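Local coordinates for invasion-associated protein B (Bartonella henselae, PDB 3DTD), which is of unknown molecular function but is probably associated with invasion of host cells by this bacterium, at residues C[82-88]-C[100-104]; C[59-63]-C[75-79]; C[48-52]-C[148-152]; C[69-73]-C[115-119]; C[64-68]-C[162-166]. All blocks are in the same frame, centred on the assembly; numbering follows the deposited sequence. Where two conformers were deposited one is given.

Contact 1. Residues C[82-88]-C[100-104]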
# COMPACT_ATOMS: atom_id res chain seq x y z
N ILE C 82 -17.52 -27.44 -15.18
CA ILE C 82 -18.63 -28.37 -15.40
C ILE C 82 -18.80 -28.62 -16.89
O ILE C 82 -18.82 -27.68 -17.69
CB ILE C 82 -19.97 -27.83 -14.77
CG1 ILE C 82 -19.82 -27.59 -13.26
CG2 ILE C 82 -21.16 -28.75 -15.06
CD1 ILE C 82 -19.27 -28.77 -12.48
N LEU C 83 -18.91 -29.90 -17.25
CA LEU C 83 -19.18 -30.33 -18.63
C LEU C 83 -20.52 -29.82 -19.12
O LEU C 83 -21.59 -30.25 -18.68
CB LEU C 83 -19.08 -31.86 -18.76
CG LEU C 83 -19.15 -32.48 -20.15
CD1 LEU C 83 -18.10 -31.89 -21.08
CD2 LEU C 83 -18.96 -33.96 -20.04
N VAL C 84 -20.43 -28.88 -20.05
CA VAL C 84 -21.54 -28.09 -20.56
C VAL C 84 -22.50 -28.88 -21.46
O VAL C 84 -23.69 -28.54 -21.56
CB VAL C 84 -20.94 -26.83 -21.25
CG1 VAL C 84 -21.38 -26.67 -22.69
CG2 VAL C 84 -21.14 -25.58 -20.38
N SER C 85 -21.98 -29.94 -22.08
CA SER C 85 -22.74 -30.76 -23.01
C SER C 85 -23.66 -31.75 -22.29
O SER C 85 -24.66 -32.21 -22.86
CB SER C 85 -21.81 -31.50 -23.98
OG SER C 85 -20.83 -32.26 -23.28
N LYS C 86 -23.33 -32.07 -21.05
CA LYS C 86 -24.13 -32.97 -20.22
C LYS C 86 -25.05 -32.17 -19.29
O LYS C 86 -24.68 -31.06 -18.88
CB LYS C 86 -23.22 -33.94 -19.45
CG LYS C 86 -22.57 -34.98 -20.35
CD LYS C 86 -22.03 -36.17 -19.57
CE LYS C 86 -23.07 -37.27 -19.41
NZ LYS C 86 -23.36 -37.97 -20.70
N PRO C 87 -26.24 -32.71 -18.96
CA PRO C 87 -27.24 -31.91 -18.25
C PRO C 87 -26.98 -31.69 -16.76
O PRO C 87 -26.15 -32.38 -16.15
CB PRO C 87 -28.54 -32.72 -18.43
CG PRO C 87 -28.21 -33.84 -19.36
CD PRO C 87 -26.75 -34.07 -19.23
N VAL C 88 -27.67 -30.70 -16.20
CA VAL C 88 -27.70 -30.46 -14.77
C VAL C 88 -29.04 -30.96 -14.25
O VAL C 88 -30.10 -30.51 -14.70
CB VAL C 88 -27.49 -28.95 -14.42
CG1 VAL C 88 -27.67 -28.70 -12.93
CG2 VAL C 88 -26.11 -28.47 -14.88
N GLU C 100 -34.48 -31.90 -15.45
CA GLU C 100 -33.21 -31.95 -16.16
C GLU C 100 -33.10 -30.77 -17.12
O GLU C 100 -33.94 -30.58 -18.00
CB GLU C 100 -33.04 -33.28 -16.89
CG GLU C 100 -31.67 -33.88 -16.70
CD GLU C 100 -31.56 -35.30 -17.21
OE1 GLU C 100 -31.30 -36.20 -16.39
OE2 GLU C 100 -31.75 -35.51 -18.43
N THR C 101 -32.07 -29.96 -16.91
CA THR C 101 -31.83 -28.75 -17.70
C THR C 101 -30.32 -28.60 -17.93
O THR C 101 -29.56 -29.49 -17.57
CB THR C 101 -32.47 -27.48 -17.02
OG1 THR C 101 -32.10 -26.29 -17.74
CG2 THR C 101 -32.05 -27.35 -15.56
N GLY C 102 -29.89 -27.51 -18.55
CA GLY C 102 -28.48 -27.33 -18.86
C GLY C 102 -27.96 -25.92 -18.68
O GLY C 102 -28.75 -24.98 -18.53
N ILE C 103 -26.64 -25.78 -18.70
CA ILE C 103 -25.95 -24.48 -18.67
C ILE C 103 -26.24 -23.71 -19.96
O ILE C 103 -26.11 -24.26 -21.05
CB ILE C 103 -24.41 -24.66 -18.45
CG1 ILE C 103 -24.13 -25.26 -17.07
CG2 ILE C 103 -23.65 -23.34 -18.63
CD1 ILE C 103 -22.72 -25.77 -16.88
N ARG C 104 -26.65 -22.46 -19.82
CA ARG C 104 -26.89 -21.58 -20.96
C ARG C 104 -25.60 -20.84 -21.35
O ARG C 104 -25.27 -20.71 -22.54
CB ARG C 104 -28.00 -20.57 -20.64
CG ARG C 104 -28.30 -19.59 -21.76
CD ARG C 104 -29.68 -18.99 -21.66
NE ARG C 104 -30.03 -18.27 -22.89
CZ ARG C 104 -29.80 -16.97 -23.09
NH1 ARG C 104 -29.24 -16.23 -22.14
NH2 ARG C 104 -30.15 -16.41 -24.25
O HOH W 1 -25.13 -28.20 -19.04
O HOH W 2 -26.25 -26.67 -22.72
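Ile103 pushes its side chain into an apolar notch formed by Ile82, Val84 and Val88, where the edge of an antiparallel sheet runs out into loop. Its two carbon branches divide the work. CD1 meets Ile82 CG2 at 3.8 Å, the two side chains crossing at about a right angle, while Ile103 CG2 rests on Val84 CG2, also 3.8 Å away. With CG1 anti to the carbonyl carbon (chi1 -66°), the long branch of Ile103 is carried in toward Ile82, and on the way CG1 passes Val88 CG2 more loosely. Branched aliphatic residues suit this spot, because their methyls fill the notch without asking for polar partners. Cys111 and Val113 of strand 110-117 also touch Ile103, which ties the notch to the larger sheet, and Val84 packs on Val84 of a second subunit.

Farther out the backbones pair. Val88 and Thr101 form an antiparallel hydrogen-bonded pair: Val88 N donates to Thr101 O at 2.6 Å and Thr101 N to Val88 O at 3.0 Å, the latter almost straight at 176°. Beyond Gly102 the chains separate and water replaces direct pairing. One water donates to Val84 O and Lys86 O and accepts from Ile103 N, satisfying three backbone groups at once.

At the solvent-exposed edge Pro87 lays CB against Glu100 CG at 3.8 Å, so the glutamate contributes its aliphatic part. The hydroxyl of Thr101 is bonded to Pro114 O, whereas its methyl, CG2, lies 3.8 Å from Val88 O.

Contact 2. Residues C[59-63]-C[75-79]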
# COMPACT_ATOMS: atom_id res chain seq x y z
N VAL C 59 -20.13 -21.03 -4.09
CA VAL C 59 -19.97 -22.18 -4.98
C VAL C 59 -21.23 -22.35 -5.85
O VAL C 59 -21.14 -22.60 -7.05
CB VAL C 59 -19.67 -23.47 -4.18
CG1 VAL C 59 -19.45 -24.67 -5.09
CG2 VAL C 59 -18.45 -23.28 -3.29
N VAL C 60 -22.39 -22.19 -5.22
CA VAL C 60 -23.67 -22.30 -5.91
C VAL C 60 -24.63 -21.20 -5.44
O VAL C 60 -24.62 -20.82 -4.28
CB VAL C 60 -24.24 -23.77 -5.83
CG1 VAL C 60 -24.27 -24.28 -4.41
CG2 VAL C 60 -25.61 -23.90 -6.45
N ALA C 61 -25.41 -20.65 -6.37
CA ALA C 61 -26.38 -19.60 -6.09
C ALA C 61 -27.69 -19.84 -6.84
O ALA C 61 -27.70 -20.48 -7.89
CB ALA C 61 -25.81 -18.23 -6.44
N MET C 62 -28.79 -19.35 -6.29
CA MET C 62 -30.10 -19.50 -6.91
C MET C 62 -30.88 -18.20 -6.76
O MET C 62 -30.96 -17.66 -5.67
CB MET C 62 -30.87 -20.68 -6.30
CG MET C 62 -32.30 -20.84 -6.83
SD MET C 62 -33.05 -22.45 -6.51
CE MET C 62 -32.18 -23.41 -7.73
N SER C 63 -31.44 -17.71 -7.86
CA SER C 63 -32.27 -16.51 -7.85
C SER C 63 -33.56 -16.79 -8.61
O SER C 63 -33.54 -17.37 -9.70
CB SER C 63 -31.53 -15.32 -8.47
OG SER C 63 -32.13 -14.09 -8.09
N ASN C 75 -32.64 -18.36 -12.27
CA ASN C 75 -31.31 -18.87 -12.60
C ASN C 75 -30.59 -19.54 -11.45
O ASN C 75 -30.64 -19.08 -10.30
CB ASN C 75 -30.43 -17.75 -13.17
CG ASN C 75 -30.88 -17.31 -14.56
OD1 ASN C 75 -30.92 -18.11 -15.50
ND2 ASN C 75 -31.22 -16.04 -14.69
N LEU C 76 -29.90 -20.62 -11.78
CA LEU C 76 -29.01 -21.31 -10.88
C LEU C 76 -27.58 -21.04 -11.34
O LEU C 76 -27.27 -21.18 -12.52
CB LEU C 76 -29.32 -22.81 -10.89
CG LEU C 76 -28.46 -23.81 -10.13
CD1 LEU C 76 -28.65 -23.68 -8.63
CD2 LEU C 76 -28.80 -25.21 -10.58
N THR C 77 -26.71 -20.63 -10.41
CA THR C 77 -25.30 -20.43 -10.71
C THR C 77 -24.51 -21.61 -10.15
O THR C 77 -24.60 -21.90 -8.96
CB THR C 77 -24.77 -19.10 -10.12
OG1 THR C 77 -25.61 -18.02 -10.53
CG2 THR C 77 -23.35 -18.83 -10.59
N VAL C 78 -23.77 -22.29 -11.02
CA VAL C 78 -22.98 -23.47 -10.64
C VAL C 78 -21.48 -23.17 -10.86
O VAL C 78 -21.15 -22.17 -11.50
CB VAL C 78 -23.45 -24.77 -11.41
CG1 VAL C 78 -24.90 -25.11 -11.08
CG2 VAL C 78 -23.24 -24.65 -12.91
N PRO C 79 -20.57 -24.00 -10.30
CA PRO C 79 -19.13 -23.74 -10.48
C PRO C 79 -18.60 -23.83 -11.91
O PRO C 79 -19.27 -24.35 -12.80
CB PRO C 79 -18.46 -24.84 -9.63
CG PRO C 79 -19.50 -25.33 -8.72
CD PRO C 79 -20.80 -25.17 -9.43
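A beta hairpin joins strands 58-66 and 72-78, and this contact is its regular antiparallel ladder, the two short strands lying 173° apart in direction. Ala61 with Thr77 and Ser63 with Asn75 are hydrogen-bonded pairs; Met62 with Leu76, between them, is a non-hydrogen-bonded pair. Thr77 N reaches Ala61 O at 2.7 Å, and Ser63 N reaches Asn75 O at 2.9 Å. Val60 adds a CA-H...O contact to Thr77 O.

The two faces differ in character. Small or polar Ala61, Ser63, Asn75 and Thr77 share the partly exposed one, where Ala61 CB lies beside Thr77 CB at 3.9 Å. Met62 and Leu76 face the interior, under Leu131 and Leu133 of strand 130-136. Leu76 CD1 is wedged between Met62 CE and Val60 CG2, 3.7 Å from each. The bend of Met62 at its thioether (chi3 -75°) turns the terminal methyl onto the leucine; a flexible chain suits such a filling role.

Toward the open end, Val59 and Val60 both face Glu51 in a classic beta bulge. Proline, having no N-H to offer, ends the ladder: Pro79 CG sits 3.7 Å from Val59 CG1.

Contact 3. Residues C[48-52]-C[148-152]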
# COMPACT_ATOMS: atom_id res chain seq x y z
N HIS C 48 -33.75 -15.16 -3.35
CA HIS C 48 -32.40 -15.67 -3.60
C HIS C 48 -31.67 -16.31 -2.43
O HIS C 48 -32.00 -16.06 -1.27
CB HIS C 48 -31.51 -14.60 -4.27
CG HIS C 48 -31.35 -13.36 -3.45
ND1 HIS C 48 -30.23 -13.12 -2.68
CD2 HIS C 48 -32.16 -12.29 -3.28
CE1 HIS C 48 -30.35 -11.96 -2.08
NE2 HIS C 48 -31.52 -11.43 -2.43
N ARG C 49 -30.69 -17.15 -2.76
CA ARG C 49 -29.92 -17.94 -1.82
C ARG C 49 -28.53 -18.25 -2.40
O ARG C 49 -28.43 -18.68 -3.56
CB ARG C 49 -30.67 -19.24 -1.50
CG ARG C 49 -29.85 -20.32 -0.79
CD ARG C 49 -30.00 -20.22 0.71
NE ARG C 49 -28.92 -20.89 1.42
CZ ARG C 49 -28.23 -20.37 2.43
NH1 ARG C 49 -28.50 -19.15 2.89
NH2 ARG C 49 -27.27 -21.08 3.00
N GLN C 50 -27.48 -18.05 -1.65
CA GLN C 50 -26.23 -18.58 -2.05
C GLN C 50 -25.65 -19.53 -1.07
O GLN C 50 -25.93 -19.45 0.07
CB GLN C 50 -25.27 -17.49 -2.46
CG GLN C 50 -24.82 -16.64 -1.40
CD GLN C 50 -24.18 -15.40 -1.89
OE1 GLN C 50 -23.65 -14.66 -1.13
NE2 GLN C 50 -24.24 -15.18 -3.16
N GLU C 51 -24.88 -20.46 -1.56
CA GLU C 51 -24.19 -21.44 -0.74
C GLU C 51 -22.68 -21.25 -0.83
O GLU C 51 -22.14 -21.00 -1.91
CB GLU C 51 -24.58 -22.87 -1.12
CG GLU C 51 -26.09 -23.15 -1.22
CD GLU C 51 -26.82 -23.18 0.13
OE1 GLU C 51 -26.17 -23.17 1.20
OE2 GLU C 51 -28.07 -23.22 0.11
N VAL C 52 -22.01 -21.37 0.31
CA VAL C 52 -20.57 -21.15 0.40
C VAL C 52 -19.85 -22.41 0.90
O VAL C 52 -20.47 -23.30 1.48
CB VAL C 52 -20.20 -19.92 1.30
CG1 VAL C 52 -20.88 -18.65 0.78
CG2 VAL C 52 -20.55 -20.16 2.76
N LEU C 148 -23.43 -31.17 -4.36
CA LEU C 148 -23.93 -29.80 -4.30
C LEU C 148 -25.44 -29.75 -4.14
O LEU C 148 -26.16 -30.61 -4.64
CB LEU C 148 -23.50 -29.02 -5.54
CG LEU C 148 -22.26 -28.11 -5.55
CD1 LEU C 148 -21.06 -28.68 -4.80
CD2 LEU C 148 -21.91 -27.81 -6.99
N PHE C 149 -25.92 -28.72 -3.44
CA PHE C 149 -27.34 -28.56 -3.12
C PHE C 149 -27.67 -27.10 -2.84
O PHE C 149 -26.78 -26.28 -2.63
CB PHE C 149 -27.75 -29.44 -1.92
CG PHE C 149 -26.83 -29.32 -0.73
CD1 PHE C 149 -26.99 -28.28 0.19
CD2 PHE C 149 -25.80 -30.23 -0.54
CE1 PHE C 149 -26.13 -28.16 1.27
CE2 PHE C 149 -24.94 -30.12 0.54
CZ PHE C 149 -25.11 -29.08 1.43
N VAL C 150 -28.96 -26.80 -2.84
CA VAL C 150 -29.48 -25.54 -2.32
C VAL C 150 -30.39 -25.89 -1.14
O VAL C 150 -31.27 -26.73 -1.26
CB VAL C 150 -30.25 -24.73 -3.41
CG1 VAL C 150 -30.81 -23.44 -2.84
CG2 VAL C 150 -29.35 -24.42 -4.60
N GLN C 151 -30.13 -25.26 0.01
CA GLN C 151 -30.94 -25.50 1.21
C GLN C 151 -32.27 -24.76 1.09
O GLN C 151 -32.30 -23.59 0.70
CB GLN C 151 -30.19 -25.07 2.46
CG GLN C 151 -28.90 -25.81 2.72
CD GLN C 151 -28.19 -25.33 3.96
OE1 GLN C 151 -28.48 -25.78 5.07
NE2 GLN C 151 -27.23 -24.42 3.79
N LEU C 152 -33.36 -25.44 1.44
CA LEU C 152 -34.71 -24.93 1.19
C LEU C 152 -35.43 -24.38 2.42
O LEU C 152 -36.61 -24.05 2.35
CB LEU C 152 -35.57 -26.01 0.51
CG LEU C 152 -35.10 -26.55 -0.85
CD1 LEU C 152 -35.93 -27.77 -1.24
CD2 LEU C 152 -35.16 -25.47 -1.94
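The carboxylate of Glu51 is held from both faces, between the guanidinium of Arg49 and the amides of Gln151, in a buried polar link between the two antiparallel sheets of the fold. Arg49 grips side-on: NE donates to Glu51 OE2 at 2.8 Å, a salt bridge with the oxygen in the guanidinium plane, and NH2 donates to OE1 at 3.0 Å. From the opposite side Gln151 N comes down onto OE2 at 2.9 Å, while Gln151 NE2 reaches OE1 at 3.1 Å on its syn side, closer to the carboxylate plane, so each oxygen takes two donors and the carboxylate can hardly rotate. Four donors would be expected to favour the charged form of the acid.

Arginine suits a place beside a buried acid because one group can serve both its oxygens. The bend in Arg49 (chi2 93°) folds the guanidinium back over Glu51, its neighbour but one along the strand, while CG packs on Val150 CG1 at 3.9 Å. The side-chain amide of Gln151 and the guanidinium of Arg49 stand with their planes 76° apart.

Arg49 NH1 is engaged by Leu31 O, and Gln151 OE1 by Thr28 N of a third subunit. Glycerol also bonds Glu51 OE1. Behind the carboxylate, the methylene CG of Glu51 lies 3.5 Å from Phe149 O.

Contact 4. Residues C[69-73]-C[115-119]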
# COMPACT_ATOMS: atom_id res chain seq x y z
N ASP C 69 -48.40 -15.39 -14.23
CA ASP C 69 -49.27 -16.55 -14.39
C ASP C 69 -49.08 -17.63 -13.30
O ASP C 69 -49.68 -18.71 -13.38
CB ASP C 69 -49.12 -17.16 -15.79
CG ASP C 69 -47.70 -17.63 -16.09
OD1 ASP C 69 -46.77 -16.80 -16.04
OD2 ASP C 69 -47.53 -18.83 -16.39
N GLY C 70 -48.27 -17.32 -12.30
CA GLY C 70 -48.08 -18.21 -11.15
C GLY C 70 -46.90 -19.17 -11.23
O GLY C 70 -46.67 -19.97 -10.32
N VAL C 71 -46.14 -19.10 -12.33
CA VAL C 71 -44.97 -19.95 -12.53
C VAL C 71 -43.71 -19.33 -11.88
O VAL C 71 -43.51 -18.11 -11.92
CB VAL C 71 -44.78 -20.34 -14.04
CG1 VAL C 71 -44.50 -19.12 -14.92
CG2 VAL C 71 -43.71 -21.41 -14.24
N VAL C 72 -42.89 -20.17 -11.27
CA VAL C 72 -41.64 -19.74 -10.64
C VAL C 72 -40.45 -20.05 -11.55
O VAL C 72 -40.23 -21.20 -11.93
CB VAL C 72 -41.49 -20.41 -9.24
CG1 VAL C 72 -40.11 -20.21 -8.67
CG2 VAL C 72 -42.54 -19.87 -8.27
N SER C 73 -39.69 -19.02 -11.93
CA SER C 73 -38.54 -19.18 -12.82
C SER C 73 -37.34 -18.33 -12.38
O SER C 73 -37.48 -17.41 -11.59
CB SER C 73 -38.92 -18.86 -14.27
OG SER C 73 -39.05 -17.46 -14.48
N ILE C 115 -33.82 -22.10 -14.92
CA ILE C 115 -34.73 -23.03 -14.28
C ILE C 115 -36.16 -22.52 -14.34
O ILE C 115 -36.41 -21.33 -14.17
CB ILE C 115 -34.33 -23.31 -12.81
CG1 ILE C 115 -33.73 -22.05 -12.17
CG2 ILE C 115 -33.32 -24.45 -12.75
CD1 ILE C 115 -33.80 -21.97 -10.67
N VAL C 116 -37.09 -23.42 -14.64
CA VAL C 116 -38.53 -23.14 -14.62
C VAL C 116 -39.20 -24.23 -13.79
O VAL C 116 -39.03 -25.42 -14.07
CB VAL C 116 -39.14 -23.08 -16.05
CG1 VAL C 116 -40.65 -22.97 -15.99
CG2 VAL C 116 -38.56 -21.91 -16.84
N PHE C 117 -39.94 -23.83 -12.76
CA PHE C 117 -40.65 -24.77 -11.89
C PHE C 117 -42.15 -24.72 -12.11
O PHE C 117 -42.76 -23.66 -11.99
CB PHE C 117 -40.34 -24.47 -10.42
CG PHE C 117 -38.88 -24.47 -10.08
CD1 PHE C 117 -38.29 -23.35 -9.51
CD2 PHE C 117 -38.09 -25.59 -10.30
CE1 PHE C 117 -36.94 -23.34 -9.18
CE2 PHE C 117 -36.74 -25.59 -9.98
CZ PHE C 117 -36.17 -24.47 -9.41
N ASP C 118 -42.76 -25.87 -12.43
CA ASP C 118 -44.22 -25.97 -12.50
C ASP C 118 -44.86 -26.05 -11.11
O ASP C 118 -44.15 -26.18 -10.11
CB ASP C 118 -44.67 -27.14 -13.41
CG ASP C 118 -44.07 -28.49 -13.01
OD1 ASP C 118 -44.11 -28.88 -11.83
OD2 ASP C 118 -43.58 -29.19 -13.92
N LYS C 119 -46.19 -25.99 -11.07
CA LYS C 119 -46.97 -25.99 -9.81
C LYS C 119 -46.62 -27.16 -8.88
O LYS C 119 -46.55 -26.98 -7.67
CB LYS C 119 -48.48 -26.02 -10.10
CG LYS C 119 -48.97 -25.02 -11.15
CD LYS C 119 -49.17 -23.62 -10.59
CE LYS C 119 -49.68 -22.67 -11.66
NZ LYS C 119 -49.82 -21.27 -11.16
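Val72 sets its CG1 methyl at the edge of the Phe117 ring, close to the ring plane and 3.7 Å from CD1. Both side chains lie on the buried face of an antiparallel ladder between strands 72-78 and 110-117. The methyl is anti to the backbone N (chi1 169°), which directs it at the ring. A beta-branched residue favours the extended backbone here, and the phenyl offers a broad apolar surface to the interior. The same two residues are a hydrogen-bonded pair: Phe117 N donates to Val72 O at 2.8 Å.

Ser73 and Val116, the next pair, turn to the other face, where Ser73 CB approaches Val116 CG2 at 4.0 Å. Ser73 CA also makes a CA-H...O contact of 3.3 Å with Ile115 O. The serine hydroxyl is taken up by Asn67 ND2. Nearby, Val71 CG2 lies 3.3 Å from Phe117 O and 3.9 Å from Val116 CG1, carrying the side-chain packing just past the end of the ladder.

Past the ladder, Lys119 folds back at chi2 (-81°) and carries NZ to within 3.4 Å of Asp69 O, a weak bond at the exposed turn. Gly70 suits this turn, since its positive phi would jam a side chain against the preceding carbonyl, and the lysine amine occupies the space beside it.

Asp118 is the N-cap of helix 119-127, its OD1 bonded to Tyr121 N. That helix covers the buried face, Val122 touching both Val72 and Phe117, while strand 58-66 flanks strand 72-78 with Val64 against Val72.

Contact 5. Residues C[64-68]-C[162-166]; sequences VVLNA and LIALQ
Leu66 CD1 is the meeting point of strand and helix, touching Ile163 CG1 at 3.6 Å and Gln166 OE1 at 3.5 Å. The leucine and glutamine side chains cross at about a right angle. Deeper in, Leu162 CD2 lies 4.0 Å from Val64 O and 4.3 Å from Leu66 CB, so this leucine covers the strand backbone as well as a side chain. Leu162, Ile163 and Gln166 belong to one side of the helix: residues three and four apart return to the same flank after about a turn. Aliphatic residues fit its inner part, and glutamine its border with solvent, where its methylenes can pack and its amide lie near backbone carbonyls.

That amide lies near the strand backbone without bonding to it. Gln166 NE2 stands 3.2 Å from Leu66 O, but the angle is too poor for a hydrogen bond. Leu66 points CG away from its own backbone N (chi1 -153°), which extends the side chain over to the helix.

In the next shell, Asn67 turns from the helix and gives its ND2 to Val71 O and Ser73 OG, tying the strand end to the start of strand 72-78 and the residue before it. Val64 touches Val72, Ile115 and Phe117 of the neighbouring strands.

The axis of residues 162-166 passes that of 64-66 at 9.1 Å, the two inclined by 46°. Helix 155-168 thus packs on the sheet across several strands: Leu162 also touches Met47 of strand 42-52 and Ile34 of strand 32-39, and Leu165 reaches Cys36 and Cys45, partners in a disulfide.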
# COMPACT_ATOMS: atom_id res chain seq x y z
N VAL C 64 -34.69 -16.38 -8.03
CA VAL C 64 -36.01 -16.83 -8.48
C VAL C 64 -37.07 -15.72 -8.41
O VAL C 64 -37.09 -14.93 -7.46
CB VAL C 64 -36.41 -18.14 -7.70
CG1 VAL C 64 -37.82 -18.09 -7.14
CG2 VAL C 64 -36.18 -19.37 -8.57
N VAL C 65 -37.90 -15.63 -9.44
CA VAL C 65 -39.04 -14.71 -9.47
C VAL C 65 -40.37 -15.45 -9.63
O VAL C 65 -40.41 -16.57 -10.14
CB VAL C 65 -38.92 -13.62 -10.60
CG1 VAL C 65 -37.78 -12.67 -10.31
CG2 VAL C 65 -38.78 -14.25 -11.98
N LEU C 66 -41.44 -14.80 -9.18
CA LEU C 66 -42.80 -15.30 -9.36
C LEU C 66 -43.43 -14.55 -10.54
O LEU C 66 -43.65 -13.33 -10.47
CB LEU C 66 -43.62 -15.05 -8.10
CG LEU C 66 -44.84 -15.89 -7.67
CD1 LEU C 66 -45.89 -14.96 -7.12
CD2 LEU C 66 -45.44 -16.82 -8.74
N ASN C 67 -43.72 -15.28 -11.61
CA ASN C 67 -44.31 -14.68 -12.81
C ASN C 67 -45.81 -14.46 -12.66
O ASN C 67 -46.46 -15.08 -11.81
CB ASN C 67 -44.00 -15.52 -14.05
CG ASN C 67 -42.51 -15.65 -14.31
OD1 ASN C 67 -41.85 -14.69 -14.69
ND2 ASN C 67 -41.98 -16.85 -14.09
N ALA C 68 -46.34 -13.59 -13.52
CA ALA C 68 -47.74 -13.16 -13.50
C ALA C 68 -48.77 -14.29 -13.58
O ALA C 68 -49.88 -14.17 -13.05
CB ALA C 68 -47.99 -12.13 -14.60
N LEU C 162 -43.36 -13.26 -1.74
CA LEU C 162 -43.33 -12.94 -3.16
C LEU C 162 -44.72 -12.85 -3.79
O LEU C 162 -44.96 -12.01 -4.66
CB LEU C 162 -42.45 -13.95 -3.92
CG LEU C 162 -41.18 -13.45 -4.62
CD1 LEU C 162 -40.26 -12.64 -3.72
CD2 LEU C 162 -40.44 -14.60 -5.25
N ILE C 163 -45.62 -13.73 -3.34
CA ILE C 163 -47.03 -13.71 -3.75
C ILE C 163 -47.71 -12.44 -3.24
O ILE C 163 -48.43 -11.78 -3.98
CB ILE C 163 -47.78 -15.00 -3.27
CG1 ILE C 163 -47.21 -16.23 -3.98
CG2 ILE C 163 -49.28 -14.90 -3.54
CD1 ILE C 163 -47.45 -17.55 -3.26
N ALA C 164 -47.45 -12.10 -1.98
CA ALA C 164 -47.97 -10.90 -1.33
C ALA C 164 -47.47 -9.59 -1.94
O ALA C 164 -48.20 -8.60 -1.96
CB ALA C 164 -47.67 -10.94 0.17
N LEU C 165 -46.23 -9.59 -2.43
CA LEU C 165 -45.65 -8.41 -3.08
C LEU C 165 -46.20 -8.18 -4.49
O LEU C 165 -46.17 -7.05 -4.99
CB LEU C 165 -44.12 -8.49 -3.09
CG LEU C 165 -43.40 -8.19 -1.78
CD1 LEU C 165 -42.01 -8.82 -1.76
CD2 LEU C 165 -43.32 -6.69 -1.48
N GLN C 166 -46.69 -9.25 -5.13
CA GLN C 166 -47.35 -9.15 -6.43
C GLN C 166 -48.71 -8.45 -6.34
O GLN C 166 -49.08 -7.69 -7.23
CB GLN C 166 -47.54 -10.54 -7.05
CG GLN C 166 -46.48 -10.93 -8.07
CD GLN C 166 -46.99 -11.90 -9.12
OE1 GLN C 166 -47.87 -12.72 -8.86
NE2 GLN C 166 -46.43 -11.81 -10.32

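How the contacts relate
Contacts 2, 3, 4 and 5 all reach the larger antiparallel sheet. Contacts 2 and 3 lie about 8 Å apart between centres and are stitched together by Val60 O with Glu51 N and Met62 N with Arg49 O, both probable hydrogen bonds. Contact 5 continues the strand of contact 2 and meets contact 4, their centres about 10 Å apart, through a probable hydrogen bond between Ser73 O and Val65 N. Ile115 of contact 4 packs on Met62 of contact 2 and Thr101 of contact 1. Contacts 1 and 5, centres about 27 Å apart, lie on opposite sides of the chain's centre. Glycerol, probably from crystallisation, lies near contacts 2 and 3, which also touch a third subunit.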